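Local coordinates for AP endonuclease, family protein 2 (Mycobacterium smegmatis, PDB 5TNV) that binds magnesium in a xylose isomerase-like TIM barrel and possibly acts as an endonuclease, at residues 34-39 and 59-64; 52-57 and 90-95; 65-70 and 312-317. All blocks are in the same frame, centred on the assembly; numbering follows the deposited sequence.

Interaction 1 of 3, residues 34-39 and 59-64; sequences LGFGNR and RQVREL
Phe36 and Gln60 mark the closest backbone approach, yet their CA atoms remain 10.6 Å apart, a gap closed by side chains alone, chiefly the Phe36 ring. Residues 34-36 form a short 3-10 segment, closed by a bond from Gly37 N to Leu34 O (2.9 Å), whereas residues 59-63 belong to the last part of helix 51-63. Leu64 N bonds back to Val61 O (3.1 Å).

From the 3-10 turn the Phe36 side chain reaches across and presents the far end of its ring. With CG beside its own backbone N (chi1 -72°), the ring is directed at the helix and meets it through its rim rather than a face. On one flank CE2 lies 3.7 Å from Val61 CG2, and the same methyl is also close to CZ. In this TIM barrel the loop that leaves strand 29-32 sends an aromatic ring against helix 51-63, the next helix in the chain. Leu307 of helix 306-325 touches both Phe36 and Val61, extending the apolar patch toward the last helix of the chain.

The other flank of the ring meets a polar group. Gln60, extended beyond CG, brings NE2 to 4.0 Å from Phe36 CE1, near the ring plane. Its amide plane stands 88° from that of the ring, so the two flat groups meet almost at right angles, without stacking. Gln60 also packs on Arg286 of a second subunit, which places this edge of the contact at the subunit interface.

Interaction 2 of 3, residues 52-57 and 90-95; sequences GVWAKQ and RTVLAD
Trp54 NE1 hydrogen-bonds to the backbone oxygen of Ile46, in the loop leading to helix 51-63. This bond satisfies the indole's polar atom and helps fix the ring's rotation, leaving its benzo edge to meet the neighbouring helix. There CE3 of Trp54 lies 4.3 Å from Val92 CG2, which sits near the plane of the indole at its rim, so the touch is edge-on and loose.

One residue further along, Ala55 CB meets Val92 CB at 4.1 Å. Because alanine ends at CB, the two backbones can come close, with the CA atoms of Ala55 and Val92 only 5.6 Å apart. Val92 is the hub. With CG1 anti to the carbonyl carbon (chi1 -63°), CG2 is left in the crowded position between backbone N and carbonyl carbon, and it is this methyl that meets the tryptophan, while the valine also touches Ala51.

Helices 51-63 and 83-95 are consecutive helices in the outer layer of the TIM barrel, and Leu93 on Leu58 adds to their packing. The two segments meet only through carbon atoms, so their attachment rests on dispersion and the exclusion of water, and on the close fit that the small Ala55 allows.

Interaction 3 of 3, residues 65-70 and 312-317; sequences GFDHID and ENREYI
Arg314 lays its CD methylene over one face of the Phe66 ring, a CH-pi contact with CD 4.0 Å from the ring centroid and 29° off the ring normal. In the TIM barrel this contact joins the turn between the first helix, 51-63, and strand 68-70 to helix 306-325, the last in the chain. Stretched out as far as NE, with CG turned away from its backbone N (chi1 167°), the arginine runs antiparallel to the phenylalanine side chain. CB helps cover the far part of the ring, 3.8 Å from Phe66 CE1.

Beyond the ring, the guanidinium arrives beneath a carbonyl. Gly65, which ends helix 51-63 in a Schellman motif, places its O over the centre of the guanidinium, 3.0 Å from Arg314 CZ. The oxygen lies above the plane, poorly placed for the N-H groups, so the attraction is probably electrostatic, between carbonyl dipole and cation.

The hydrogen bonding runs through water. Asp67 uses OD1 for a salt bridge to Arg62, while its OD2 stays 4.2 Å from Arg314 NH2, too far for a direct pair. One water accepts from Asp67 N and, weakly, from Arg314 NE. A second lies at the guanidinium edge, in its plane; it accepts from Arg314 NH2 at 2.9 Å and donates to Asp67 OD2 at 2.6 Å.

Overall arrangement
Helix 51-63 ties the three contacts together: interactions 1 and 2 use successive parts of it, and interaction 3 begins where it ends. The centres of interactions 1 and 2 are about 11 Å apart, joined where Phe36 CZ packs 3.5 Å from Gln57 O. Interactions 1 and 3 lie about 13 Å apart between centres and are linked by Val61 CG1, which packs 3.9 Å from Ile69 CG2. Between interactions 2 and 3, Leu93 CD1 meets Ile69 CD1 at 3.9 Å. Magnesium is held by Glu193, Asp223 and His252; the side chain of Phe66 in interaction 3 is about 12 Å from that of His252, while interactions 1 and 2 lie away from the metal site.

Interaction 1 of 3, residues 34-39 and 59-64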
loop_
_atom_site.group_PDB
_atom_site.type_symbol
_atom_site.label_atom_id
_atom_site.label_comp_id
_atom_site.label_asym_id
_atom_site.label_seq_id
_atom_site.Cartn_x
_atom_site.Cartn_y
_atom_site.Cartn_z
ATOM N N LEU A 34 -19.057 -11.305 0.800
ATOM C CA LEU A 34 -18.978 -11.994 -0.499
ATOM C C LEU A 34 -17.620 -12.717 -0.622
ATOM O O LEU A 34 -17.580 -13.765 -1.319
ATOM C CB LEU A 34 -19.294 -11.095 -1.637
ATOM C CG LEU A 34 -18.407 -10.144 -2.209
ATOM C CD1 LEU A 34 -17.390 -10.761 -3.166
ATOM C CD2 LEU A 34 -19.229 -9.232 -3.129
ATOM N N GLY A 35 -16.543 -12.254 -0.002
ATOM C CA GLY A 35 -15.286 -12.912 -0.132
ATOM C C GLY A 35 -15.247 -14.308 0.409
ATOM O O GLY A 35 -14.330 -15.084 0.040
ATOM N N PHE A 36 -16.185 -14.695 1.271
ATOM C CA PHE A 36 -16.263 -16.086 1.714
ATOM C C PHE A 36 -16.825 -17.000 0.648
ATOM O O PHE A 36 -16.627 -18.220 0.727
ATOM C CB PHE A 36 -17.094 -16.200 2.997
ATOM C CG PHE A 36 -16.378 -15.641 4.222
ATOM C CD1 PHE A 36 -15.400 -16.359 4.872
ATOM C CD2 PHE A 36 -16.677 -14.400 4.712
ATOM C CE1 PHE A 36 -14.726 -15.838 5.982
ATOM C CE2 PHE A 36 -16.008 -13.845 5.814
ATOM C CZ PHE A 36 -15.026 -14.592 6.471
ATOM N N GLY A 37 -17.557 -16.452 -0.296
ATOM C CA GLY A 37 -18.229 -17.258 -1.307
ATOM C C GLY A 37 -19.280 -18.166 -0.683
ATOM O O GLY A 37 -19.653 -18.055 0.484
ATOM N N ASN A 38 -19.766 -19.091 -1.501
ATOM C CA ASN A 38 -20.855 -19.970 -1.066
ATOM C C ASN A 38 -20.538 -21.447 -1.082
ATOM O O ASN A 38 -21.452 -22.279 -1.029
ATOM C CB ASN A 38 -22.149 -19.610 -1.774
ATOM C CG ASN A 38 -22.137 -19.874 -3.217
ATOM O OD1 ASN A 38 -21.260 -20.561 -3.753
ATOM N ND2 ASN A 38 -23.170 -19.328 -3.858
ATOM N N ARG A 39 -19.266 -21.789 -1.049
ATOM C CA ARG A 39 -18.837 -23.172 -0.888
ATOM C C ARG A 39 -18.445 -23.419 0.558
ATOM O O ARG A 39 -17.776 -22.593 1.242
ATOM C CB ARG A 39 -17.698 -23.513 -1.849
ATOM C CG ARG A 39 -17.978 -23.114 -3.280
ATOM C CD ARG A 39 -19.314 -23.615 -3.807
ATOM N NE ARG A 39 -19.344 -25.090 -3.700
ATOM C CZ ARG A 39 -20.481 -25.790 -3.883
ATOM N NH1 ARG A 39 -21.584 -25.154 -4.206
ATOM N NH2 ARG A 39 -20.487 -27.109 -3.779
ATOM N N ARG A 59 -16.711 -15.563 12.961
ATOM C CA ARG A 59 -15.700 -15.306 14.007
ATOM C C ARG A 59 -14.491 -14.585 13.432
ATOM O O ARG A 59 -13.909 -13.726 14.102
ATOM C CB ARG A 59 -15.285 -16.628 14.616
ATOM C CG ARG A 59 -14.476 -16.496 15.904
ATOM C CD ARG A 59 -14.253 -17.858 16.552
ATOM N NE ARG A 59 -15.560 -18.445 16.914
ATOM C CZ ARG A 59 -15.785 -19.745 17.049
ATOM N NH1 ARG A 59 -14.809 -20.619 16.936
ATOM N NH2 ARG A 59 -16.996 -20.165 17.355
ATOM N N GLN A 60 -14.071 -14.949 12.218
ATOM C CA GLN A 60 -12.925 -14.292 11.610
ATOM C C GLN A 60 -13.180 -12.797 11.443
ATOM O O GLN A 60 -12.239 -11.988 11.523
ATOM C CB GLN A 60 -12.610 -14.909 10.241
ATOM C CG GLN A 60 -12.096 -16.339 10.339
ATOM C CD GLN A 60 -11.734 -16.842 8.970
ATOM O OE1 GLN A 60 -10.844 -16.297 8.304
ATOM N NE2 GLN A 60 -12.422 -17.853 8.508
ATOM N N VAL A 61 -14.414 -12.440 11.130
ATOM C CA VAL A 61 -14.832 -11.049 10.939
ATOM C C VAL A 61 -14.823 -10.315 12.275
ATOM O O VAL A 61 -14.269 -9.218 12.399
ATOM C CB VAL A 61 -16.208 -11.044 10.248
ATOM C CG1 VAL A 61 -16.671 -9.618 10.087
ATOM C CG2 VAL A 61 -16.148 -11.762 8.928
ATOM N N ARG A 62 -15.435 -10.913 13.314
ATOM C CA ARG A 62 -15.425 -10.286 14.647
ATOM C C ARG A 62 -14.011 -10.135 15.183
ATOM O O ARG A 62 -13.700 -9.113 15.804
ATOM C CB ARG A 62 -16.263 -11.172 15.593
ATOM C CG ARG A 62 -16.327 -10.622 17.018
ATOM C CD ARG A 62 -17.011 -9.257 17.048
ATOM N NE ARG A 62 -17.220 -8.832 18.413
ATOM C CZ ARG A 62 -17.565 -7.596 18.688
ATOM N NH1 ARG A 62 -17.752 -6.698 17.720
ATOM N NH2 ARG A 62 -17.746 -7.222 19.920
ATOM N N GLU A 63 -13.146 -11.133 14.972
ATOM C CA GLU A 63 -11.751 -11.050 15.410
ATOM C C GLU A 63 -11.023 -9.815 14.881
ATOM O O GLU A 63 -10.089 -9.343 15.533
ATOM C CB GLU A 63 -10.972 -12.296 14.932
ATOM C CG GLU A 63 -11.275 -13.536 15.782
ATOM C CD GLU A 63 -10.784 -14.826 15.145
ATOM O OE1 GLU A 63 -10.436 -14.838 13.940
ATOM O OE2 GLU A 63 -10.754 -15.857 15.888
ATOM N N LEU A 64 -11.423 -9.344 13.734
ATOM C CA LEU A 64 -10.812 -8.177 13.083
ATOM C C LEU A 64 -11.506 -6.871 13.444
ATOM O O LEU A 64 -11.126 -5.815 12.906
ATOM C CB LEU A 64 -10.692 -8.413 11.583
ATOM C CG LEU A 64 -9.663 -9.440 11.187
ATOM C CD1 LEU A 64 -9.872 -9.899 9.755
ATOM C CD2 LEU A 64 -8.270 -8.904 11.388
#

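Interaction 2 of 3, residues 52-57 and 90-95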
loop_
_atom_site.group_PDB
_atom_site.type_symbol
_atom_site.label_atom_id
_atom_site.label_comp_id
_atom_site.label_asym_id
_atom_site.label_seq_id
_atom_site.Cartn_x
_atom_site.Cartn_y
_atom_site.Cartn_z
ATOM N N GLY A 52 -22.339 -24.190 12.969
ATOM C CA GLY A 52 -20.986 -24.019 13.478
ATOM C C GLY A 52 -19.975 -23.644 12.418
ATOM O O GLY A 52 -18.963 -22.984 12.709
ATOM N N VAL A 53 -20.185 -24.058 11.179
ATOM C CA VAL A 53 -19.361 -23.668 10.066
ATOM C C VAL A 53 -19.552 -22.172 9.790
ATOM O O VAL A 53 -18.571 -21.424 9.629
ATOM C CB VAL A 53 -19.682 -24.534 8.861
ATOM C CG1 VAL A 53 -19.008 -24.038 7.599
ATOM C CG2 VAL A 53 -19.193 -25.968 9.107
ATOM N N TRP A 54 -20.771 -21.709 9.721
ATOM C CA TRP A 54 -21.069 -20.287 9.582
ATOM C C TRP A 54 -20.407 -19.530 10.712
ATOM O O TRP A 54 -19.843 -18.453 10.515
ATOM C CB TRP A 54 -22.562 -20.070 9.640
ATOM C CG TRP A 54 -23.390 -20.757 8.584
ATOM C CD1 TRP A 54 -22.999 -21.247 7.393
ATOM C CD2 TRP A 54 -24.788 -21.018 8.669
ATOM N NE1 TRP A 54 -24.055 -21.781 6.712
ATOM C CE2 TRP A 54 -25.179 -21.669 7.475
ATOM C CE3 TRP A 54 -25.775 -20.801 9.634
ATOM C CZ2 TRP A 54 -26.488 -22.071 7.223
ATOM C CZ3 TRP A 54 -27.064 -21.195 9.378
ATOM C CH2 TRP A 54 -27.421 -21.829 8.199
ATOM N N ALA A 55 -20.489 -20.056 11.919
ATOM C CA ALA A 55 -19.947 -19.375 13.095
ATOM C C ALA A 55 -18.463 -19.122 12.956
ATOM O O ALA A 55 -17.974 -18.068 13.340
ATOM C CB ALA A 55 -20.205 -20.183 14.361
ATOM N N LYS A 56 -17.700 -20.079 12.448
ATOM C CA LYS A 56 -16.255 -19.903 12.319
ATOM C C LYS A 56 -15.913 -18.847 11.273
ATOM O O LYS A 56 -14.887 -18.169 11.404
ATOM C CB LYS A 56 -15.586 -21.229 12.067
ATOM C CG LYS A 56 -15.538 -22.128 13.319
ATOM C CD LYS A 56 -14.321 -23.061 13.365
ATOM C CE LYS A 56 -14.469 -24.173 14.400
ATOM N NZ LYS A 56 -14.215 -25.533 13.836
ATOM N N GLN A 57 -16.720 -18.706 10.232
ATOM C CA GLN A 57 -16.503 -17.637 9.235
ATOM C C GLN A 57 -16.812 -16.289 9.875
ATOM O O GLN A 57 -15.985 -15.356 9.782
ATOM C CB GLN A 57 -17.370 -17.894 8.000
ATOM C CG GLN A 57 -16.982 -19.128 7.253
ATOM C CD GLN A 57 -17.934 -19.431 6.112
ATOM O OE1 GLN A 57 -19.161 -19.398 6.285
ATOM N NE2 GLN A 57 -17.372 -19.695 4.933
ATOM N N ARG A 90 -29.497 -16.789 12.961
ATOM C CA ARG A 90 -29.637 -15.661 13.859
ATOM C C ARG A 90 -28.884 -15.912 15.162
ATOM O O ARG A 90 -28.230 -15.022 15.744
ATOM C CB ARG A 90 -31.097 -15.335 14.140
ATOM C CG ARG A 90 -31.363 -13.932 14.650
ATOM C CD ARG A 90 -32.827 -13.743 14.942
ATOM N NE ARG A 90 -33.805 -14.065 13.873
ATOM C CZ ARG A 90 -34.080 -13.223 12.872
ATOM N NH1 ARG A 90 -33.455 -12.082 12.692
ATOM N NH2 ARG A 90 -34.963 -13.525 11.964
ATOM N N THR A 91 -28.969 -17.157 15.683
ATOM C CA THR A 91 -28.319 -17.524 16.922
ATOM C C THR A 91 -26.779 -17.409 16.780
ATOM O O THR A 91 -26.141 -16.821 17.636
ATOM C CB THR A 91 -28.693 -18.936 17.330
ATOM O OG1 THR A 91 -30.104 -18.911 17.592
ATOM C CG2 THR A 91 -28.005 -19.359 18.601
ATOM N N VAL A 92 -26.223 -17.971 15.696
ATOM C CA VAL A 92 -24.742 -17.892 15.598
ATOM C C VAL A 92 -24.277 -16.488 15.297
ATOM O O VAL A 92 -23.219 -16.091 15.801
ATOM C CB VAL A 92 -24.122 -18.921 14.648
ATOM C CG1 VAL A 92 -24.388 -20.338 15.141
ATOM C CG2 VAL A 92 -24.574 -18.786 13.245
ATOM N N LEU A 93 -25.051 -15.697 14.557
ATOM C CA LEU A 93 -24.707 -14.298 14.339
ATOM C C LEU A 93 -24.557 -13.558 15.673
ATOM O O LEU A 93 -23.537 -12.885 15.898
ATOM C CB LEU A 93 -25.811 -13.696 13.457
ATOM C CG LEU A 93 -25.633 -12.214 13.101
ATOM C CD1 LEU A 93 -24.468 -12.011 12.151
ATOM C CD2 LEU A 93 -26.945 -11.674 12.537
ATOM N N ALA A 94 -25.526 -13.714 16.558
ATOM C CA ALA A 94 -25.470 -13.107 17.886
ATOM C C ALA A 94 -24.341 -13.686 18.728
ATOM O O ALA A 94 -23.631 -12.924 19.404
ATOM C CB ALA A 94 -26.826 -13.255 18.591
ATOM N N ASP A 95 -24.185 -15.016 18.701
ATOM C CA ASP A 95 -23.157 -15.654 19.509
ATOM C C ASP A 95 -21.763 -15.158 19.144
ATOM O O ASP A 95 -20.869 -15.077 20.003
ATOM C CB ASP A 95 -23.232 -17.139 19.376
ATOM C CG ASP A 95 -22.519 -17.968 20.415
ATOM O OD1 ASP A 95 -22.272 -17.517 21.566
ATOM O OD2 ASP A 95 -22.186 -19.135 20.106
#

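Interaction 3 of 3, residues 65-70 and 312-317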
loop_
_atom_site.group_PDB
_atom_site.type_symbol
_atom_site.label_atom_id
_atom_site.label_comp_id
_atom_site.label_asym_id
_atom_site.label_seq_id
_atom_site.Cartn_x
_atom_site.Cartn_y
_atom_site.Cartn_z
ATOM N N GLY A 65 -12.476 -6.888 14.347
ATOM C CA GLY A 65 -12.989 -5.713 14.976
ATOM C C GLY A 65 -14.372 -5.269 14.552
ATOM O O GLY A 65 -14.952 -4.333 15.107
ATOM N N PHE A 66 -14.971 -5.945 13.561
ATOM C CA PHE A 66 -16.301 -5.531 13.105
ATOM C C PHE A 66 -17.370 -5.784 14.154
ATOM O O PHE A 66 -17.317 -6.749 14.912
ATOM C CB PHE A 66 -16.689 -6.326 11.856
ATOM C CG PHE A 66 -15.969 -5.862 10.622
ATOM C CD1 PHE A 66 -16.519 -4.805 9.886
ATOM C CD2 PHE A 66 -14.795 -6.426 10.177
ATOM C CE1 PHE A 66 -15.882 -4.311 8.751
ATOM C CE2 PHE A 66 -14.145 -5.937 9.047
ATOM C CZ PHE A 66 -14.684 -4.880 8.371
ATOM N N ASP A 67 -18.368 -4.898 14.165
ATOM C CA ASP A 67 -19.648 -5.074 14.834
ATOM C C ASP A 67 -20.761 -5.493 13.877
ATOM O O ASP A 67 -21.739 -6.096 14.317
ATOM C CB ASP A 67 -20.069 -3.769 15.513
ATOM C CG ASP A 67 -19.178 -3.360 16.647
ATOM O OD1 ASP A 67 -18.862 -4.164 17.473
ATOM O OD2 ASP A 67 -18.843 -2.171 16.734
ATOM N N HIS A 68 -20.644 -5.136 12.601
ATOM C CA HIS A 68 -21.677 -5.360 11.625
ATOM C C HIS A 68 -21.133 -6.100 10.408
ATOM O O HIS A 68 -19.942 -5.946 10.032
ATOM C CB HIS A 68 -22.324 -4.049 11.162
ATOM C CG HIS A 68 -23.125 -3.402 12.225
ATOM N ND1 HIS A 68 -22.622 -2.467 13.086
ATOM C CD2 HIS A 68 -24.435 -3.631 12.538
ATOM C CE1 HIS A 68 -23.582 -2.104 13.919
ATOM N NE2 HIS A 68 -24.689 -2.780 13.636
ATOM N N ILE A 69 -22.025 -6.846 9.742
ATOM C CA ILE A 69 -21.785 -7.490 8.473
ATOM C C ILE A 69 -22.907 -7.152 7.512
ATOM O O ILE A 69 -24.015 -6.735 7.905
ATOM C CB ILE A 69 -21.630 -9.024 8.593
ATOM C CG1 ILE A 69 -22.966 -9.679 8.923
ATOM C CG2 ILE A 69 -20.533 -9.393 9.547
ATOM C CD1 ILE A 69 -23.054 -11.156 8.655
ATOM N N ASP A 70 -22.609 -7.385 6.248
ATOM C CA ASP A 70 -23.575 -7.429 5.150
ATOM C C ASP A 70 -23.385 -8.811 4.549
ATOM O O ASP A 70 -22.350 -9.104 3.988
ATOM C CB ASP A 70 -23.356 -6.321 4.158
ATOM C CG ASP A 70 -24.332 -6.312 2.996
ATOM O OD1 ASP A 70 -24.733 -7.396 2.515
ATOM O OD2 ASP A 70 -24.692 -5.164 2.571
ATOM N N GLU A 312 -9.041 -2.998 8.004
ATOM C CA GLU A 312 -8.309 -1.732 8.099
ATOM C C GLU A 312 -9.200 -0.585 7.669
ATOM O O GLU A 312 -9.173 0.518 8.271
ATOM C CB GLU A 312 -7.034 -1.779 7.282
ATOM C CG GLU A 312 -5.962 -2.640 7.857
ATOM C CD GLU A 312 -4.574 -2.504 7.254
ATOM O OE1 GLU A 312 -4.421 -1.839 6.272
ATOM O OE2 GLU A 312 -3.646 -3.128 7.829
ATOM N N ASN A 313 -9.990 -0.775 6.618
ATOM C CA ASN A 313 -10.878 0.269 6.136
ATOM C C ASN A 313 -11.912 0.662 7.161
ATOM O O ASN A 313 -12.250 1.856 7.285
ATOM C CB ASN A 313 -11.532 -0.166 4.818
ATOM C CG ASN A 313 -10.554 -0.189 3.651
ATOM O OD1 ASN A 313 -9.422 0.301 3.741
ATOM N ND2 ASN A 313 -11.015 -0.729 2.528
ATOM N N ARG A 314 -12.421 -0.298 7.953
ATOM C CA ARG A 314 -13.376 0.046 8.991
ATOM C C ARG A 314 -12.726 0.975 10.028
ATOM O O ARG A 314 -13.298 1.990 10.427
ATOM C CB ARG A 314 -13.908 -1.217 9.688
ATOM C CG ARG A 314 -14.653 -0.870 10.976
ATOM C CD ARG A 314 -15.164 -2.105 11.731
ATOM N NE ARG A 314 -15.558 -1.711 13.118
ATOM C CZ ARG A 314 -14.671 -1.507 14.059
ATOM N NH1 ARG A 314 -13.405 -1.690 13.893
ATOM N NH2 ARG A 314 -15.120 -1.103 15.225
ATOM N N GLU A 315 -11.520 0.617 10.480
ATOM C CA GLU A 315 -10.830 1.453 11.459
ATOM C C GLU A 315 -10.587 2.850 10.898
ATOM O O GLU A 315 -10.679 3.844 11.620
ATOM C CB GLU A 315 -9.540 0.798 11.916
ATOM C CG GLU A 315 -9.779 -0.412 12.777
ATOM C CD GLU A 315 -8.538 -1.099 13.266
ATOM O OE1 GLU A 315 -7.455 -0.659 12.910
ATOM O OE2 GLU A 315 -8.675 -2.117 14.003
ATOM N N TYR A 316 -10.238 2.926 9.615
ATOM C CA TYR A 316 -10.023 4.191 8.927
ATOM C C TYR A 316 -11.266 5.058 8.954
ATOM O O TYR A 316 -11.202 6.241 9.305
ATOM C CB TYR A 316 -9.572 3.872 7.499
ATOM C CG TYR A 316 -9.469 5.102 6.624
ATOM C CD1 TYR A 316 -8.282 5.821 6.610
ATOM C CD2 TYR A 316 -10.493 5.557 5.823
ATOM C CE1 TYR A 316 -8.122 6.952 5.850
ATOM C CE2 TYR A 316 -10.328 6.663 5.028
ATOM C CZ TYR A 316 -9.135 7.366 5.040
ATOM O OH TYR A 316 -8.993 8.469 4.227
ATOM N N ILE A 317 -12.394 4.492 8.542
ATOM C CA ILE A 317 -13.654 5.232 8.513
ATOM C C ILE A 317 -13.992 5.725 9.917
ATOM O O ILE A 317 -14.419 6.870 10.100
ATOM C CB ILE A 317 -14.792 4.381 7.906
ATOM C CG1 ILE A 317 -14.520 4.036 6.445
ATOM C CG2 ILE A 317 -16.143 5.050 8.081
ATOM C CD1 ILE A 317 -15.380 2.935 5.903
HETATM O O HOH W 1 -18.444 -2.778 12.271
HETATM O O HOH W 2 -17.938 -0.820 14.754
#